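Local coordinates for protein methyl-coenzyme M reductase subunit beta (Methanosarcina barkeri, PDB 1E6Y) that serves as the beta subunit of a nickel coenzyme F430 enzyme that reduces methyl-coenzyme M with coenzyme B, releasing methane in the final step of methanogenesis, at residues E[3-6]-E[12-15]; E[47-52]-E[154-159]; E[70-75]-E[136-141]; E[237-240]-E[246-249]. All coordinates share one frame; numbering follows the deposited sequence.

Interaction 1: residues E[3-6]-E[12-15]; sequences TVDI and KLLE
Ile6 and Glu15 form an antiparallel hydrogen-bonded pair, and backbone bonds at this pair hold residues 3-6 to residues 12-15. Ile6 N donates to Glu15 O at 2.8 Å, the nitrogen lying almost on the extension of the carbonyl bond. In return Ile6 O accepts two successive amides: Leu14 N at 2.8 Å, which comes in within the carbonyl plane, and Glu15 N, a weak bond at 3.3 Å. Leu14 makes this possible through its helix-like psi of -48°, which turns both N-H groups to one acceptor. Glu15 O is touched again by a CA-H...O contact from Asp5 CA at 3.4 Å.

The apolar contacts are lighter. With its CG anti to the backbone N (chi1 176°), Leu13 brings CD1 to 3.8 Å from Asp5 CB. The aspartate meets the leucine through its CB, while its OD1 accepts a bond from Asn17 N. Ile6 CG2 and Leu14 CD1 approach to 4.3 Å, and both residues also pack on Ile426 of helix 425-429, a setting that suits branched aliphatic side chains.

Two consecutive residues, Leu14 and Glu15, facing the single residue Ile6 make a classic beta bulge, set here in the N-terminal beta hairpin of strands 3-7 and 13-19.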
loop_
_atom_site.group_PDB
_atom_site.type_symbol
_atom_site.label_atom_id
_atom_site.label_comp_id
_atom_site.label_asym_id
_atom_site.label_seq_id
_atom_site.Cartn_x
_atom_site.Cartn_y
_atom_site.Cartn_z
ATOM N N THR E 3 10.643 -22.671 37.771
ATOM C CA THR E 3 9.262 -22.955 38.123
ATOM C C THR E 3 8.635 -21.767 38.839
ATOM O O THR E 3 9.331 -20.949 39.441
ATOM C CB THR E 3 9.154 -24.185 39.037
ATOM O OG1 THR E 3 9.971 -23.988 40.197
ATOM C CG2 THR E 3 9.604 -25.436 38.305
ATOM N N VAL E 4 7.316 -21.673 38.749
ATOM C CA VAL E 4 6.554 -20.649 39.448
ATOM C C VAL E 4 5.298 -21.295 40.019
ATOM O O VAL E 4 4.917 -22.393 39.609
ATOM C CB VAL E 4 6.129 -19.509 38.489
ATOM C CG1 VAL E 4 7.354 -18.779 37.953
ATOM C CG2 VAL E 4 5.302 -20.072 37.333
ATOM N N ASP E 5 4.672 -20.625 40.983
ATOM C CA ASP E 5 3.326 -20.986 41.408
ATOM C C ASP E 5 2.349 -20.036 40.727
ATOM O O ASP E 5 2.564 -18.826 40.717
ATOM C CB ASP E 5 3.187 -20.859 42.928
ATOM C CG ASP E 5 4.114 -21.797 43.689
ATOM O OD1 ASP E 5 4.628 -22.776 43.105
ATOM O OD2 ASP E 5 4.309 -21.565 44.898
ATOM N N ILE E 6 1.303 -20.585 40.119
ATOM C CA ILE E 6 0.308 -19.764 39.431
ATOM C C ILE E 6 -0.841 -19.411 40.371
ATOM O O ILE E 6 -1.429 -20.290 41.004
ATOM C CB ILE E 6 -0.257 -20.488 38.178
ATOM C CG1 ILE E 6 0.869 -20.775 37.179
ATOM C CG2 ILE E 6 -1.353 -19.651 37.530
ATOM C CD1 ILE E 6 1.603 -19.540 36.691
ATOM N N LYS E 12 -5.462 -16.227 44.716
ATOM C CA LYS E 12 -5.558 -17.589 45.234
ATOM C C LYS E 12 -4.676 -18.541 44.430
ATOM O O LYS E 12 -4.618 -18.457 43.203
ATOM C CB LYS E 12 -7.011 -18.066 45.186
ATOM C CG LYS E 12 -7.971 -17.218 46.005
ATOM C CD LYS E 12 -9.403 -17.383 45.516
ATOM C CE LYS E 12 -10.310 -16.298 46.086
ATOM N NZ LYS E 12 -11.651 -16.281 45.431
ATOM N N LEU E 13 -3.989 -19.441 45.131
ATOM C CA LEU E 13 -3.116 -20.425 44.491
ATOM C C LEU E 13 -3.915 -21.395 43.620
ATOM O O LEU E 13 -4.901 -21.980 44.071
ATOM C CB LEU E 13 -2.334 -21.207 45.552
ATOM C CG LEU E 13 -1.430 -22.353 45.085
ATOM C CD1 LEU E 13 -0.274 -21.808 44.265
ATOM C CD2 LEU E 13 -0.909 -23.108 46.295
ATOM N N LEU E 14 -3.494 -21.547 42.367
ATOM C CA LEU E 14 -4.142 -22.475 41.450
ATOM C C LEU E 14 -3.310 -23.735 41.258
ATOM O O LEU E 14 -3.833 -24.848 41.314
ATOM C CB LEU E 14 -4.380 -21.804 40.095
ATOM C CG LEU E 14 -5.341 -20.615 40.080
ATOM C CD1 LEU E 14 -5.513 -20.123 38.651
ATOM C CD2 LEU E 14 -6.685 -21.016 40.679
ATOM N N GLU E 15 -2.016 -23.554 41.012
ATOM C CA GLU E 15 -1.112 -24.673 40.784
ATOM C C GLU E 15 0.302 -24.298 41.209
ATOM O O GLU E 15 0.774 -23.201 40.919
ATOM C CB GLU E 15 -1.121 -25.064 39.305
ATOM C CG GLU E 15 -0.462 -26.405 39.018
ATOM C CD GLU E 15 -0.297 -26.686 37.531
ATOM O OE1 GLU E 15 -0.980 -26.042 36.704
ATOM O OE2 GLU E 15 0.523 -27.563 37.188
#

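Interaction 2: residues E[47-52]-E[154-159]; sequences AGIQGA and SAVWGS
Ile49 and Ala155 bring the backbones of helices 46-55 and 149-157 together, their CA atoms only 5.3 Å apart. This is close helix-helix packing within the N-terminal domain, and a small residue suits this spacing: Ala155 puts nothing larger than a methyl between the backbones. No hydrogen bond joins the two segments; the contact is van der Waals packing, mostly between side chains.

Ile49 carries most of it, using both branches. Its CG2 lies 4.1 Å from Ala155 CB, while its CG1 passes 4.0 Å from Ala155 O. The longer branch starts beside the backbone N (chi1 -67°) and then runs extended (chi2 168°), which sends CD1 on to Val156 CG2 at 4.0 Å. Ile49 and Val156 meet at a slant, and their beta-branched shapes fill the space beside the alanine. Helix 125-141 covers the same residues, Val134 and Ile138 against Ile49 and Thr135 against Val156, so this is a buried three-helix junction.

Just past the contact, Gly158 is the first residue to leave helix 149-157, with a phi of 66° that comes easily to a residue without a CB; Gly158 N still bonds to Ser154 O at 2.8 Å. Another protein chain of the complex packs on Ser154 and Trp157 at this helix end. One turn beyond Ile49 comes Ala52, which points at the other helix and sets its CB 4.3 Å from Ala155 CB, methyl against methyl.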
loop_
_atom_site.group_PDB
_atom_site.type_symbol
_atom_site.label_atom_id
_atom_site.label_comp_id
_atom_site.label_asym_id
_atom_site.label_seq_id
_atom_site.Cartn_x
_atom_site.Cartn_y
_atom_site.Cartn_z
ATOM N N ALA E 47 -28.897 -8.467 13.483
ATOM C CA ALA E 47 -29.645 -7.214 13.496
ATOM C C ALA E 47 -29.080 -6.252 12.451
ATOM O O ALA E 47 -29.832 -5.614 11.713
ATOM C CB ALA E 47 -29.594 -6.582 14.886
ATOM N N GLY E 48 -27.753 -6.220 12.341
ATOM C CA GLY E 48 -27.098 -5.376 11.357
ATOM C C GLY E 48 -27.416 -5.767 9.927
ATOM O O GLY E 48 -27.659 -4.905 9.085
ATOM N N ILE E 49 -27.403 -7.069 9.648
ATOM C CA ILE E 49 -27.765 -7.574 8.327
ATOM C C ILE E 49 -29.198 -7.176 7.977
ATOM O O ILE E 49 -29.448 -6.634 6.902
ATOM C CB ILE E 49 -27.632 -9.118 8.251
ATOM C CG1 ILE E 49 -26.162 -9.522 8.373
ATOM C CG2 ILE E 49 -28.201 -9.636 6.936
ATOM C CD1 ILE E 49 -25.949 -10.992 8.599
ATOM N N GLN E 50 -30.118 -7.383 8.919
ATOM C CA GLN E 50 -31.527 -7.064 8.709
ATOM C C GLN E 50 -31.730 -5.585 8.390
ATOM O O GLN E 50 -32.424 -5.240 7.433
ATOM C CB GLN E 50 -32.347 -7.446 9.943
ATOM C CG GLN E 50 -33.843 -7.216 9.783
ATOM C CD GLN E 50 -34.656 -7.863 10.885
ATOM O OE1 GLN E 50 -34.258 -8.877 11.455
ATOM N NE2 GLN E 50 -35.812 -7.283 11.182
ATOM N N GLY E 51 -31.079 -4.720 9.165
ATOM C CA GLY E 51 -31.140 -3.292 8.905
ATOM C C GLY E 51 -30.529 -2.910 7.568
ATOM O O GLY E 51 -31.108 -2.119 6.818
ATOM N N ALA E 52 -29.380 -3.504 7.253
ATOM C CA ALA E 52 -28.696 -3.254 5.986
ATOM C C ALA E 52 -29.547 -3.680 4.792
ATOM O O ALA E 52 -29.621 -2.964 3.790
ATOM C CB ALA E 52 -27.360 -3.985 5.964
ATOM N N SER E 154 -23.825 -8.462 -0.018
ATOM C CA SER E 154 -23.143 -7.300 0.540
ATOM C C SER E 154 -23.689 -6.846 1.887
ATOM O O SER E 154 -22.998 -6.148 2.629
ATOM C CB SER E 154 -23.182 -6.134 -0.444
ATOM O OG SER E 154 -22.132 -6.261 -1.384
ATOM N N ALA E 155 -24.922 -7.237 2.204
ATOM C CA ALA E 155 -25.456 -7.013 3.546
ATOM C C ALA E 155 -24.576 -7.737 4.561
ATOM O O ALA E 155 -24.353 -7.242 5.666
ATOM C CB ALA E 155 -26.892 -7.515 3.640
ATOM N N VAL E 156 -23.997 -8.856 4.131
ATOM C CA VAL E 156 -23.128 -9.666 4.977
ATOM C C VAL E 156 -21.652 -9.288 4.805
ATOM O O VAL E 156 -20.957 -9.019 5.786
ATOM C CB VAL E 156 -23.307 -11.178 4.669
ATOM C CG1 VAL E 156 -22.462 -12.017 5.616
ATOM C CG2 VAL E 156 -24.776 -11.569 4.785
ATOM N N TRP E 157 -21.202 -9.207 3.554
ATOM C CA TRP E 157 -19.782 -9.059 3.227
ATOM C C TRP E 157 -19.324 -7.608 3.065
ATOM O O TRP E 157 -18.134 -7.352 2.871
ATOM C CB TRP E 157 -19.458 -9.816 1.935
ATOM C CG TRP E 157 -19.494 -11.310 2.041
ATOM C CD1 TRP E 157 -20.598 -12.109 1.971
ATOM C CD2 TRP E 157 -18.366 -12.192 2.073
ATOM N NE1 TRP E 157 -20.230 -13.432 1.937
ATOM C CE2 TRP E 157 -18.864 -13.515 1.999
ATOM C CE3 TRP E 157 -16.978 -11.997 2.154
ATOM C CZ2 TRP E 157 -18.026 -14.635 2.002
ATOM C CZ3 TRP E 157 -16.144 -13.112 2.155
ATOM C CH2 TRP E 157 -16.673 -14.415 2.078
ATOM N N GLY E 158 -20.272 -6.676 3.014
ATOM C CA GLY E 158 -19.930 -5.280 2.794
ATOM C C GLY E 158 -19.330 -5.005 1.424
ATOM O O GLY E 158 -19.863 -5.446 0.404
ATOM N N SER E 159 -18.195 -4.308 1.400
ATOM C CA SER E 159 -17.571 -3.902 0.141
ATOM C C SER E 159 -16.528 -4.876 -0.400
ATOM O O SER E 159 -15.932 -4.627 -1.447
ATOM C CB SER E 159 -16.945 -2.516 0.279
ATOM O OG SER E 159 -17.878 -1.507 -0.068
#

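Interaction 3: residues E[70-75]-E[136-141]; sequences LNYDIV and QTIMDM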
loop_
_atom_site.group_PDB
_atom_site.type_symbol
_atom_site.label_atom_id
_atom_site.label_comp_id
_atom_site.label_asym_id
_atom_site.label_seq_id
_atom_site.Cartn_x
_atom_site.Cartn_y
_atom_site.Cartn_z
ATOM N N LEU E 70 -34.811 -4.977 0.910
ATOM C CA LEU E 70 -35.320 -6.316 1.182
ATOM C C LEU E 70 -35.710 -6.416 2.652
ATOM O O LEU E 70 -34.905 -6.126 3.537
ATOM C CB LEU E 70 -34.258 -7.374 0.851
ATOM C CG LEU E 70 -33.794 -7.476 -0.607
ATOM C CD1 LEU E 70 -32.629 -8.444 -0.702
ATOM C CD2 LEU E 70 -34.944 -7.935 -1.495
ATOM N N ASN E 71 -36.968 -6.763 2.904
ATOM C CA ASN E 71 -37.484 -6.848 4.266
ATOM C C ASN E 71 -37.538 -8.293 4.742
ATOM O O ASN E 71 -38.536 -8.991 4.549
ATOM C CB ASN E 71 -38.874 -6.211 4.344
ATOM C CG ASN E 71 -38.872 -4.768 3.896
ATOM O OD1 ASN E 71 -38.041 -3.973 4.335
ATOM N ND2 ASN E 71 -39.759 -4.434 2.966
ATOM N N TYR E 72 -36.411 -8.759 5.272
ATOM C CA TYR E 72 -36.299 -10.114 5.797
ATOM C C TYR E 72 -36.234 -10.046 7.315
ATOM O O TYR E 72 -35.500 -9.228 7.877
ATOM C CB TYR E 72 -35.029 -10.791 5.276
ATOM C CG TYR E 72 -34.946 -10.953 3.772
ATOM C CD1 TYR E 72 -36.079 -10.825 2.964
ATOM C CD2 TYR E 72 -33.737 -11.281 3.161
ATOM C CE1 TYR E 72 -36.007 -11.023 1.586
ATOM C CE2 TYR E 72 -33.656 -11.487 1.791
ATOM C CZ TYR E 72 -34.791 -11.358 1.009
ATOM O OH TYR E 72 -34.704 -11.581 -0.344
ATOM N N ASP E 73 -36.985 -10.917 7.978
ATOM C CA ASP E 73 -36.933 -10.986 9.430
ATOM C C ASP E 73 -35.797 -11.903 9.870
ATOM O O ASP E 73 -36.015 -13.070 10.197
ATOM C CB ASP E 73 -38.270 -11.486 9.985
ATOM C CG ASP E 73 -38.376 -11.321 11.494
ATOM O OD1 ASP E 73 -37.500 -10.670 12.104
ATOM O OD2 ASP E 73 -39.346 -11.849 12.073
ATOM N N ILE E 74 -34.580 -11.369 9.858
ATOM C CA ILE E 74 -33.395 -12.141 10.213
ATOM C C ILE E 74 -33.412 -12.510 11.696
ATOM O O ILE E 74 -33.270 -13.680 12.052
ATOM C CB ILE E 74 -32.099 -11.349 9.909
ATOM C CG1 ILE E 74 -32.109 -10.851 8.456
ATOM C CG2 ILE E 74 -30.878 -12.219 10.183
ATOM C CD1 ILE E 74 -32.149 -11.952 7.412
ATOM N N VAL E 75 -33.635 -11.513 12.547
ATOM C CA VAL E 75 -33.617 -11.704 13.993
ATOM C C VAL E 75 -34.740 -12.634 14.468
ATOM O O VAL E 75 -34.519 -13.497 15.318
ATOM C CB VAL E 75 -33.717 -10.340 14.722
ATOM C CG1 VAL E 75 -33.835 -10.543 16.231
ATOM C CG2 VAL E 75 -32.489 -9.495 14.405
ATOM N N GLN E 136 -25.673 -17.826 2.214
ATOM C CA GLN E 136 -26.428 -18.931 1.626
ATOM C C GLN E 136 -27.735 -19.194 2.378
ATOM O O GLN E 136 -28.778 -19.426 1.756
ATOM C CB GLN E 136 -25.581 -20.206 1.610
ATOM C CG GLN E 136 -26.308 -21.435 1.067
ATOM C CD GLN E 136 -26.545 -21.368 -0.434
ATOM O OE1 GLN E 136 -25.600 -21.254 -1.215
ATOM N NE2 GLN E 136 -27.804 -21.486 -0.845
ATOM N N THR E 137 -27.679 -19.124 3.706
ATOM C CA THR E 137 -28.848 -19.373 4.547
ATOM C C THR E 137 -29.955 -18.348 4.307
ATOM O O THR E 137 -31.125 -18.713 4.180
ATOM C CB THR E 137 -28.464 -19.378 6.046
ATOM O OG1 THR E 137 -27.572 -20.468 6.307
ATOM C CG2 THR E 137 -29.708 -19.527 6.927
ATOM N N ILE E 138 -29.576 -17.076 4.193
ATOM C CA ILE E 138 -30.544 -16.010 3.945
ATOM C C ILE E 138 -31.126 -16.110 2.536
ATOM O O ILE E 138 -32.334 -15.956 2.342
ATOM C CB ILE E 138 -29.903 -14.615 4.149
ATOM C CG1 ILE E 138 -29.525 -14.430 5.621
ATOM C CG2 ILE E 138 -30.866 -13.517 3.710
ATOM C CD1 ILE E 138 -28.846 -13.112 5.922
ATOM N N MET E 139 -30.276 -16.447 1.570
ATOM C CA MET E 139 -30.704 -16.611 0.185
ATOM C C MET E 139 -31.805 -17.665 0.086
ATOM O O MET E 139 -32.840 -17.438 -0.539
ATOM C CB MET E 139 -29.516 -17.023 -0.688
ATOM C CG MET E 139 -29.602 -16.549 -2.132
ATOM S SD MET E 139 -29.301 -14.779 -2.307
ATOM C CE MET E 139 -27.566 -14.682 -1.837
ATOM N N ASP E 140 -31.609 -18.777 0.787
ATOM C CA ASP E 140 -32.561 -19.886 0.772
ATOM C C ASP E 140 -33.820 -19.600 1.583
ATOM O O ASP E 140 -34.933 -19.805 1.103
ATOM C CB ASP E 140 -31.894 -21.154 1.308
ATOM C CG ASP E 140 -30.913 -21.761 0.325
ATOM O OD1 ASP E 140 -31.093 -21.588 -0.900
ATOM O OD2 ASP E 140 -29.960 -22.425 0.779
ATOM N N MET E 141 -33.635 -19.115 2.808
ATOM C CA MET E 141 -34.733 -18.958 3.759
ATOM C C MET E 141 -35.775 -17.955 3.282
ATOM O O MET E 141 -36.973 -18.135 3.512
ATOM C CB MET E 141 -34.187 -18.518 5.120
ATOM C CG MET E 141 -35.244 -18.374 6.200
ATOM S SD MET E 141 -34.507 -18.091 7.811
ATOM C CE MET E 141 -33.952 -19.751 8.217
#
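An inverse gamma turn centred on Asp73 presents the side chains before and after it, Tyr72 and Ile74, to Ile138 near the end of helix 125-141. The turn is closed by a weak bond from Ile74 N to Tyr72 O at 3.1 Å. Ile138 answers each neighbour with a different branch. Its CG2 sits 3.7 Å from Tyr72 CD2 and close to CE2 as well, while its CD1 meets Ile74 CD1 at 3.8 Å, the two side chains crossing at about a right angle. For Ile138, chi1 of -66° divides the branches in this way, with CG2 anti to the backbone N. With an alanine here the two outer branches would be gone, which would probably open a gap beside Tyr72 CD2 and leave Ile74 CD1 without its partner.

The aromatic ring is held from other directions too: Leu70 CB covers one face near the rim, Phe142 stacks on it, and its OH bonds to Thr144 OG1, so tyrosine serves as both apolar plate and polar anchor. Around this buried joint, Ile74 packs on Ile81 of helix 78-89, Tyr72 on Leu53 of helix 46-55, and Ile138 on Val152 of helix 149-157.

Interaction 4: residues E[237-240]-E[246-249]; sequences LAYQ and NLLY
A short connection between two consecutive helices, 228-241 and 247-255, brings Tyr239 and Gln240 against Leu247 and Leu248. The first helix widens to a pi-type turn at 237-240. The second starts after Asn246, which sits at the N-cap position with a positive phi of 59°, a conformation asparagine tolerates well; its side chain makes no capping bond but is tied to Asn243.

Contact between side chains is modest. Tyr239 CD2 lies 4.1 Å from Leu247 CD2, ring and leucine meeting at a slant. Leu248 instead packs against backbone: its CG is anti to the backbone N (chi1 171°), and its CD2 comes within 3.8 Å of Gln240 O. The same leucine is buried against Leu308 and Ala309 of helix 296-318, where a purely apolar group fits. The Gln240 side chain starts away from the second helix, and its NE2 bonds to Ala304 O and Phe385 O.

Between the backbones a water fills the place of a direct bond. It accepts from Leu248 N, an amide of the first helical turn, at 2.9 Å, and donates to Tyr239 O at 2.8 Å.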
loop_
_atom_site.group_PDB
_atom_site.type_symbol
_atom_site.label_atom_id
_atom_site.label_comp_id
_atom_site.label_asym_id
_atom_site.label_seq_id
_atom_site.Cartn_x
_atom_site.Cartn_y
_atom_site.Cartn_z
ATOM N N LEU E 237 5.901 -13.788 30.625
ATOM C CA LEU E 237 4.550 -14.345 30.582
ATOM C C LEU E 237 4.093 -14.841 31.955
ATOM O O LEU E 237 2.998 -14.503 32.409
ATOM C CB LEU E 237 4.480 -15.495 29.569
ATOM C CG LEU E 237 3.160 -16.271 29.487
ATOM C CD1 LEU E 237 2.029 -15.355 29.051
ATOM C CD2 LEU E 237 3.309 -17.418 28.512
ATOM N N ALA E 238 4.937 -15.628 32.616
ATOM C CA ALA E 238 4.590 -16.209 33.910
ATOM C C ALA E 238 4.344 -15.135 34.969
ATOM O O ALA E 238 3.306 -15.135 35.632
ATOM C CB ALA E 238 5.694 -17.153 34.373
ATOM N N TYR E 239 5.279 -14.197 35.087
ATOM C CA TYR E 239 5.230 -13.200 36.148
ATOM C C TYR E 239 4.277 -12.038 35.862
ATOM O O TYR E 239 3.406 -11.733 36.679
ATOM C CB TYR E 239 6.639 -12.677 36.437
ATOM C CG TYR E 239 7.456 -13.616 37.291
ATOM C CD1 TYR E 239 8.278 -14.582 36.711
ATOM C CD2 TYR E 239 7.363 -13.579 38.682
ATOM C CE1 TYR E 239 8.986 -15.493 37.495
ATOM C CE2 TYR E 239 8.064 -14.483 39.476
ATOM C CZ TYR E 239 8.872 -15.439 38.876
ATOM O OH TYR E 239 9.547 -16.350 39.661
ATOM N N GLN E 240 4.429 -11.399 34.705
ATOM C CA GLN E 240 3.545 -10.295 34.348
ATOM C C GLN E 240 2.158 -10.782 33.934
ATOM O O GLN E 240 1.145 -10.230 34.370
ATOM C CB GLN E 240 4.147 -9.455 33.220
ATOM C CG GLN E 240 3.379 -8.167 32.947
ATOM C CD GLN E 240 3.846 -7.462 31.691
ATOM O OE1 GLN E 240 3.861 -8.045 30.605
ATOM N NE2 GLN E 240 4.213 -6.193 31.826
ATOM N N ASN E 246 2.144 -14.916 42.997
ATOM C CA ASN E 246 1.280 -13.864 43.532
ATOM C C ASN E 246 1.989 -12.518 43.651
ATOM O O ASN E 246 1.511 -11.621 44.344
ATOM C CB ASN E 246 0.722 -14.273 44.904
ATOM C CG ASN E 246 -0.751 -13.950 45.058
ATOM O OD1 ASN E 246 -1.477 -13.817 44.074
ATOM N ND2 ASN E 246 -1.207 -13.850 46.302
ATOM N N LEU E 247 3.101 -12.368 42.936
ATOM C CA LEU E 247 3.915 -11.158 43.016
ATOM C C LEU E 247 3.142 -9.937 42.529
ATOM O O LEU E 247 3.058 -8.930 43.232
ATOM C CB LEU E 247 5.198 -11.326 42.198
ATOM C CG LEU E 247 6.257 -10.234 42.361
ATOM C CD1 LEU E 247 6.730 -10.187 43.808
ATOM C CD2 LEU E 247 7.428 -10.498 41.423
ATOM N N LEU E 248 2.522 -10.063 41.358
ATOM C CA LEU E 248 1.714 -8.989 40.790
ATOM C C LEU E 248 0.581 -8.596 41.734
ATOM O O LEU E 248 0.438 -7.427 42.085
ATOM C CB LEU E 248 1.132 -9.420 39.438
ATOM C CG LEU E 248 0.087 -8.495 38.800
ATOM C CD1 LEU E 248 0.721 -7.162 38.415
ATOM C CD2 LEU E 248 -0.509 -9.173 37.583
ATOM N N TYR E 249 -0.181 -9.590 42.182
ATOM C CA TYR E 249 -1.302 -9.364 43.084
ATOM C C TYR E 249 -0.862 -8.709 44.396
ATOM O O TYR E 249 -1.509 -7.776 44.876
ATOM C CB TYR E 249 -2.014 -10.688 43.379
ATOM C CG TYR E 249 -3.205 -10.546 44.296
ATOM C CD1 TYR E 249 -4.472 -10.270 43.787
ATOM C CD2 TYR E 249 -3.055 -10.631 45.681
ATOM C CE1 TYR E 249 -5.560 -10.078 44.631
ATOM C CE2 TYR E 249 -4.133 -10.440 46.532
ATOM C CZ TYR E 249 -5.383 -10.163 46.004
ATOM O OH TYR E 249 -6.453 -9.974 46.848
HETATM O O HOH W 1 3.406 -12.065 39.447
#

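Overall arrangement
The four contacts fall into two pairs at opposite sides of the chain's centre. Along the chain interaction 1 comes first, then interaction 2 with interaction 3 nested in its loop, and interaction 4 last. Interactions 1 and 4 have centres about 10 Å apart and touch directly, Val4 CG1 lying 3.7 Å from Tyr239 OH, so the N-terminal hairpin rests on a helix turn of the C-terminal domain. Interactions 2 and 3, about 11 Å apart between centres, share the N-terminal domain, where Ile49 and Ile138 pack together. The pairs stand 43 to 50 Å apart between centres. All four lie away from the coenzyme sites and join parts of the fold: a hairpin, packed helices and a loop.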